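Local coordinates for protein Thf1 (Thermosynechococcus elongatus, PDB 5MJW) that may take part in the biogenesis of photosynthetic membranes, as a member of the THF1 family of thylakoid formation proteins, at residues 52-57 and 149-154; 115-120 and 136-141. All coordinates share one frame; numbering follows the deposited sequence.

Contact 1: residues 52-57 and 149-154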
loop_
_atom_site.group_PDB
_atom_site.type_symbol
_atom_site.label_atom_id
_atom_site.label_comp_id
_atom_site.label_asym_id
_atom_site.label_seq_id
_atom_site.Cartn_x
_atom_site.Cartn_y
_atom_site.Cartn_z
ATOM N N VAL A 52 2.995 -3.483 12.304
ATOM C CA VAL A 52 2.515 -2.802 13.501
ATOM C C VAL A 52 1.243 -2.013 13.186
ATOM O O VAL A 52 0.284 -2.071 13.929
ATOM C CB VAL A 52 3.621 -1.904 14.108
ATOM C CG1 VAL A 52 3.082 -1.034 15.229
ATOM C CG2 VAL A 52 4.776 -2.756 14.628
ATOM N N GLU A 53 1.244 -1.305 12.064
ATOM C CA GLU A 53 0.135 -0.437 11.669
ATOM C C GLU A 53 -1.137 -1.220 11.380
ATOM O O GLU A 53 -2.223 -0.819 11.798
ATOM C CB GLU A 53 0.538 0.372 10.432
ATOM C CG GLU A 53 -0.519 1.324 9.887
ATOM C CD GLU A 53 -0.063 2.033 8.625
ATOM O OE1 GLU A 53 0.807 1.486 7.904
ATOM O OE2 GLU A 53 -0.567 3.142 8.347
ATOM N N ILE A 54 -1.012 -2.326 10.653
ATOM C CA ILE A 54 -2.165 -3.191 10.402
ATOM C C ILE A 54 -2.647 -3.815 11.712
ATOM O O ILE A 54 -3.834 -3.906 11.928
ATOM C CB ILE A 54 -1.881 -4.292 9.363
ATOM C CG1 ILE A 54 -1.620 -3.662 7.991
ATOM C CG2 ILE A 54 -3.063 -5.261 9.266
ATOM C CD1 ILE A 54 -1.006 -4.606 6.982
ATOM N N HIS A 55 -1.729 -4.219 12.584
ATOM C CA HIS A 55 -2.101 -4.756 13.894
ATOM C C HIS A 55 -2.907 -3.762 14.735
ATOM O O HIS A 55 -3.984 -4.103 15.221
ATOM C CB HIS A 55 -0.855 -5.178 14.664
ATOM C CG HIS A 55 -1.142 -5.713 16.027
ATOM N ND1 HIS A 55 -1.480 -7.027 16.247
ATOM C CD2 HIS A 55 -1.137 -5.114 17.240
ATOM C CE1 HIS A 55 -1.668 -7.216 17.540
ATOM N NE2 HIS A 55 -1.468 -6.070 18.164
ATOM N N LEU A 56 -2.392 -2.539 14.887
ATOM C CA LEU A 56 -3.014 -1.532 15.762
ATOM C C LEU A 56 -4.400 -1.139 15.279
ATOM O O LEU A 56 -5.325 -1.005 16.076
ATOM C CB LEU A 56 -2.153 -0.278 15.865
ATOM C CG LEU A 56 -0.865 -0.407 16.665
ATOM C CD1 LEU A 56 -0.113 0.919 16.590
ATOM C CD2 LEU A 56 -1.140 -0.808 18.108
ATOM N N LEU A 57 -4.521 -0.970 13.971
ATOM C CA LEU A 57 -5.796 -0.703 13.310
ATOM C C LEU A 57 -6.797 -1.828 13.538
ATOM O O LEU A 57 -7.966 -1.601 13.821
ATOM C CB LEU A 57 -5.556 -0.533 11.808
ATOM C CG LEU A 57 -6.760 -0.317 10.907
ATOM C CD1 LEU A 57 -7.446 0.998 11.247
ATOM C CD2 LEU A 57 -6.324 -0.361 9.452
ATOM N N SER A 149 -7.932 4.906 8.109
ATOM C CA SER A 149 -6.512 4.598 8.170
ATOM C C SER A 149 -5.876 5.267 6.972
ATOM O O SER A 149 -6.528 5.434 5.940
ATOM C CB SER A 149 -6.291 3.089 8.075
ATOM O OG SER A 149 -4.933 2.782 7.808
ATOM N N ARG A 150 -4.601 5.620 7.084
ATOM C CA ARG A 150 -3.888 6.154 5.925
ATOM C C ARG A 150 -3.771 5.133 4.776
ATOM O O ARG A 150 -3.581 5.526 3.634
ATOM C CB ARG A 150 -2.538 6.788 6.317
ATOM C CG ARG A 150 -1.467 5.829 6.805
ATOM C CD ARG A 150 -0.408 5.572 5.748
ATOM N NE ARG A 150 0.325 4.341 6.021
ATOM C CZ ARG A 150 1.212 3.782 5.196
ATOM N NH1 ARG A 150 1.528 4.350 4.032
ATOM N NH2 ARG A 150 1.805 2.644 5.547
ATOM N N LEU A 151 -3.937 3.842 5.068
ATOM C CA LEU A 151 -3.998 2.808 4.018
ATOM C C LEU A 151 -5.227 2.935 3.112
ATOM O O LEU A 151 -5.164 2.595 1.934
ATOM C CB LEU A 151 -3.938 1.399 4.622
ATOM C CG LEU A 151 -2.592 1.028 5.235
ATOM C CD1 LEU A 151 -2.734 -0.161 6.183
ATOM C CD2 LEU A 151 -1.556 0.736 4.160
ATOM N N HIS A 152 -6.340 3.409 3.655
ATOM C CA HIS A 152 -7.501 3.723 2.822
ATOM C C HIS A 152 -7.177 4.815 1.796
ATOM O O HIS A 152 -7.596 4.727 0.650
ATOM C CB HIS A 152 -8.690 4.131 3.684
ATOM C CG HIS A 152 -9.242 3.006 4.502
ATOM N ND1 HIS A 152 -9.306 3.044 5.876
ATOM C CD2 HIS A 152 -9.718 1.794 4.135
ATOM C CE1 HIS A 152 -9.823 1.913 6.320
ATOM N NE2 HIS A 152 -10.080 1.136 5.284
ATOM N N ALA A 153 -6.404 5.816 2.202
ATOM C CA ALA A 153 -5.965 6.875 1.294
ATOM C C ALA A 153 -5.025 6.363 0.208
ATOM O O ALA A 153 -5.148 6.767 -0.947
ATOM C CB ALA A 153 -5.302 8.003 2.072
ATOM N N VAL A 154 -4.095 5.478 0.575
ATOM C CA VAL A 154 -3.184 4.866 -0.404
ATOM C C VAL A 154 -3.972 4.057 -1.449
ATOM O O VAL A 154 -3.658 4.100 -2.642
ATOM C CB VAL A 154 -2.105 3.993 0.278
ATOM C CG1 VAL A 154 -1.305 3.192 -0.748
ATOM C CG2 VAL A 154 -1.162 4.856 1.111
#
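Glu53 and Arg150 form a two-pronged, side-on salt bridge between helix 42-59 and the first turn of helix 150-161. Arg150 NE reaches Glu53 OE2 at 2.8 Å, while Arg150 NH2 reaches Glu53 OE1, also at 2.8 Å. Both oxygens use their syn lone pairs, both N-H groups point almost straight at them, and the carboxylate and guanidinium planes lie only 5° apart, so each group fixes the rotation of the other. The glutamate is fully extended, with CG anti to its own nitrogen, and crosses the arginine at about a right angle. Arg150 CG lies between the backbone N and the carbonyl carbon, and the bend at chi2 (104°) brings the guanidinium round to Glu53. Beyond the pair, Arg150 also touches Asp192 and Tyr196 of helix 186-213; the nearby aspartate would probably add to the negative field around the guanidinium.

Van der Waals contacts lie beside the ion pair. Leu57 CD2 packs on the serine methylene, Ser149 CB, at 3.7 Å, and Leu151 CD1 meets Ile54 CG1 at 4.1 Å. The other methyl of that leucine, Leu151 CD2, sits over one face of the Arg150 guanidinium, toward its rim. Phe69 of helix 67-80 touches both Leu57 and Leu151. The short axes stay 12.3 Å apart at 118°, so side chains alone bridge the two helices.

Hydrogen bonds within 149-154 start the second helix. Ser149 OG accepts from Leu151 N at 3.1 Å, and in return Ser149 N approaches the edge of the His152 ring at ND1, 3.2 Å away, in a weak bond. Ser149 and His152 form a capping box, Ser149 being the N-cap, set into an all-helical bundle and tied across by a bidentate salt bridge.

Contact 2: residues 115-120 and 136-141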
loop_
_atom_site.group_PDB
_atom_site.type_symbol
_atom_site.label_atom_id
_atom_site.label_comp_id
_atom_site.label_asym_id
_atom_site.label_seq_id
_atom_site.Cartn_x
_atom_site.Cartn_y
_atom_site.Cartn_z
ATOM N N TRP A 115 -10.142 -3.991 -8.464
ATOM C CA TRP A 115 -10.197 -2.586 -8.898
ATOM C C TRP A 115 -9.703 -2.369 -10.336
ATOM O O TRP A 115 -9.895 -1.278 -10.880
ATOM C CB TRP A 115 -9.404 -1.677 -7.951
ATOM C CG TRP A 115 -9.946 -1.616 -6.558
ATOM C CD1 TRP A 115 -9.701 -2.499 -5.559
ATOM C CD2 TRP A 115 -10.804 -0.609 -6.002
ATOM N NE1 TRP A 115 -10.356 -2.121 -4.415
ATOM C CE2 TRP A 115 -11.044 -0.964 -4.657
ATOM C CE3 TRP A 115 -11.403 0.551 -6.509
ATOM C CZ2 TRP A 115 -11.857 -0.206 -3.810
ATOM C CZ3 TRP A 115 -12.216 1.312 -5.661
ATOM C CH2 TRP A 115 -12.435 0.926 -4.330
ATOM N N GLN A 116 -9.051 -3.379 -10.932
ATOM C CA GLN A 116 -8.623 -3.345 -12.347
ATOM C C GLN A 116 -9.798 -3.101 -13.288
ATOM O O GLN A 116 -9.662 -2.390 -14.277
ATOM C CB GLN A 116 -7.918 -4.648 -12.750
ATOM C CG GLN A 116 -6.554 -4.862 -12.101
ATOM C CD GLN A 116 -5.968 -6.240 -12.381
ATOM O OE1 GLN A 116 -6.322 -6.899 -13.364
ATOM N NE2 GLN A 116 -5.056 -6.680 -11.514
ATOM N N GLN A 117 -10.936 -3.713 -12.968
ATOM C CA GLN A 117 -12.257 -3.369 -13.524
ATOM C C GLN A 117 -12.429 -1.890 -13.939
ATOM O O GLN A 117 -12.959 -1.616 -15.009
ATOM C CB GLN A 117 -13.321 -3.762 -12.485
ATOM C CG GLN A 117 -14.785 -3.508 -12.833
ATOM C CD GLN A 117 -15.708 -3.829 -11.664
ATOM O OE1 GLN A 117 -15.289 -4.441 -10.674
ATOM N NE2 GLN A 117 -16.974 -3.415 -11.770
ATOM N N TYR A 118 -11.966 -0.955 -13.103
ATOM C CA TYR A 118 -12.116 0.495 -13.353
ATOM C C TYR A 118 -10.961 1.179 -14.109
ATOM O O TYR A 118 -10.941 2.412 -14.207
ATOM C CB TYR A 118 -12.359 1.243 -12.031
ATOM C CG TYR A 118 -13.453 0.634 -11.186
ATOM C CD1 TYR A 118 -14.770 0.576 -11.652
ATOM C CD2 TYR A 118 -13.176 0.107 -9.926
ATOM C CE1 TYR A 118 -15.776 0.009 -10.887
ATOM C CE2 TYR A 118 -14.177 -0.458 -9.154
ATOM C CZ TYR A 118 -15.472 -0.514 -9.641
ATOM O OH TYR A 118 -16.460 -1.082 -8.871
ATOM N N GLN A 119 -10.018 0.402 -14.651
ATOM C CA GLN A 119 -8.920 0.958 -15.463
ATOM C C GLN A 119 -9.436 1.733 -16.670
ATOM O O GLN A 119 -10.257 1.229 -17.436
ATOM C CB GLN A 119 -7.960 -0.132 -15.959
ATOM C CG GLN A 119 -6.899 -0.540 -14.948
ATOM C CD GLN A 119 -5.873 -1.509 -15.508
ATOM O OE1 GLN A 119 -5.750 -1.681 -16.722
ATOM N NE2 GLN A 119 -5.122 -2.145 -14.615
ATOM N N GLY A 120 -8.955 2.963 -16.822
ATOM C CA GLY A 120 -9.277 3.788 -17.979
ATOM C C GLY A 120 -10.664 4.408 -18.012
ATOM O O GLY A 120 -11.029 5.016 -19.016
ATOM N N SER A 136 -21.220 -0.517 -8.251
ATOM C CA SER A 136 -20.624 -1.845 -8.293
ATOM C C SER A 136 -19.540 -2.024 -7.230
ATOM O O SER A 136 -19.031 -1.056 -6.654
ATOM C CB SER A 136 -20.008 -2.100 -9.672
ATOM O OG SER A 136 -18.918 -1.215 -9.908
ATOM N N ALA A 137 -19.207 -3.286 -6.985
ATOM C CA ALA A 137 -18.088 -3.660 -6.144
ATOM C C ALA A 137 -16.828 -3.778 -7.048
ATOM O O ALA A 137 -16.943 -4.243 -8.198
ATOM C CB ALA A 137 -18.388 -4.980 -5.427
ATOM N N PRO A 138 -15.643 -3.378 -6.570
ATOM C CA PRO A 138 -15.396 -2.872 -5.220
ATOM C C PRO A 138 -15.560 -1.351 -5.023
ATOM O O PRO A 138 -15.229 -0.856 -3.946
ATOM C CB PRO A 138 -13.935 -3.246 -5.004
ATOM C CG PRO A 138 -13.344 -3.030 -6.361
ATOM C CD PRO A 138 -14.382 -3.594 -7.299
ATOM N N LEU A 139 -16.058 -0.615 -6.018
ATOM C CA LEU A 139 -16.209 0.833 -5.868
ATOM C C LEU A 139 -17.084 1.211 -4.670
ATOM O O LEU A 139 -16.771 2.159 -3.951
ATOM C CB LEU A 139 -16.757 1.470 -7.145
ATOM C CG LEU A 139 -16.977 2.977 -7.126
ATOM C CD1 LEU A 139 -15.695 3.705 -6.769
ATOM C CD2 LEU A 139 -17.507 3.436 -8.477
ATOM N N ASN A 140 -18.159 0.451 -4.448
ATOM C CA ASN A 140 -19.065 0.658 -3.299
ATOM C C ASN A 140 -18.374 0.683 -1.923
ATOM O O ASN A 140 -18.901 1.277 -0.978
ATOM C CB ASN A 140 -20.172 -0.412 -3.281
ATOM C CG ASN A 140 -19.647 -1.805 -2.945
ATOM O OD1 ASN A 140 -18.462 -2.115 -3.152
ATOM N ND2 ASN A 140 -20.523 -2.650 -2.418
ATOM N N SER A 141 -17.213 0.034 -1.809
ATOM C CA SER A 141 -16.439 0.017 -0.552
ATOM C C SER A 141 -15.941 1.388 -0.052
ATOM O O SER A 141 -15.475 1.481 1.082
ATOM C CB SER A 141 -15.245 -0.930 -0.666
ATOM O OG SER A 141 -14.246 -0.372 -1.512
#
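Ser136 OG, at the edge of the Tyr118 ring and in its plane, takes a hydrogen bond from Tyr118 OH at 2.7 Å. The serine hydroxyl also bonds to the carboxylate of Glu129 on helix 123-131, which links Tyr118 to that acid through Ser136. Ala137 turns its methyl away from the other segment and leads into a cis peptide bond before Pro138.

The proline ring enters between two aromatic side chains. Pro138 CG stands 3.4 Å from the centroid of the Trp115 five-membered ring, 7° off the ring normal, a CH-pi contact squarely over the face. On the tyrosine side, Pro138 CD lies 3.6 Å from Tyr118 CE2. Trp115 CG, anti to the carbonyl carbon (chi1 -64°), carries the indole over Pro138, the two side chains running past each other in opposite senses.

Next comes Leu139, whose N donates to Tyr118 OH at 2.9 Å; the phenol oxygen is therefore held by two bonds, accepting one and giving one. Leu139 CB presses on Tyr118 CZ at 3.4 Å. At the end of the segment, Ser141 OG sits at the edge of the indole, 3.3 Å from Trp115 CZ2. It donates nearly in line with the carbonyl to Pro138 O, which also accepts from Ser141 N.

Trp115 NE1 bonds to the carbonyl of Pro67, and replacing the indole with an alanine would probably leave Pro138 without the face it packs on and that carbonyl without its donor.

The contact thus combines a proline CH-pi contact on the indole face with a chain of hydrogen bonds from Leu139 N through Tyr118 OH and Ser136 OG to Glu129, which gives the buried phenol both an N-H donor and a hydroxyl acceptor.

Overall arrangement
Along the chain the order is 52-57, 115-120, 136-141, 149-154, so contact 2 falls entirely within the span that contact 1 closes. Contact 1 joins two helices and contact 2 two loops flanking helix 123-131; the centre of contact 1 lies about 9 Å, and that of contact 2 about 17 Å, from the centre of the chain. Their centres are 21 Å apart, with nearest atoms about 7 Å apart and not touching. Helix 67-80 connects them: Phe69 meets contact 1, Leu71 meets contact 2, and Leu68 reaches His152 and Ser141. Helix 150-161 starts at contact 1 and brings Phe159 to Trp115. Both contacts of this single-chain, all-alpha protein therefore involve the same two helices, 67-80 and 150-161.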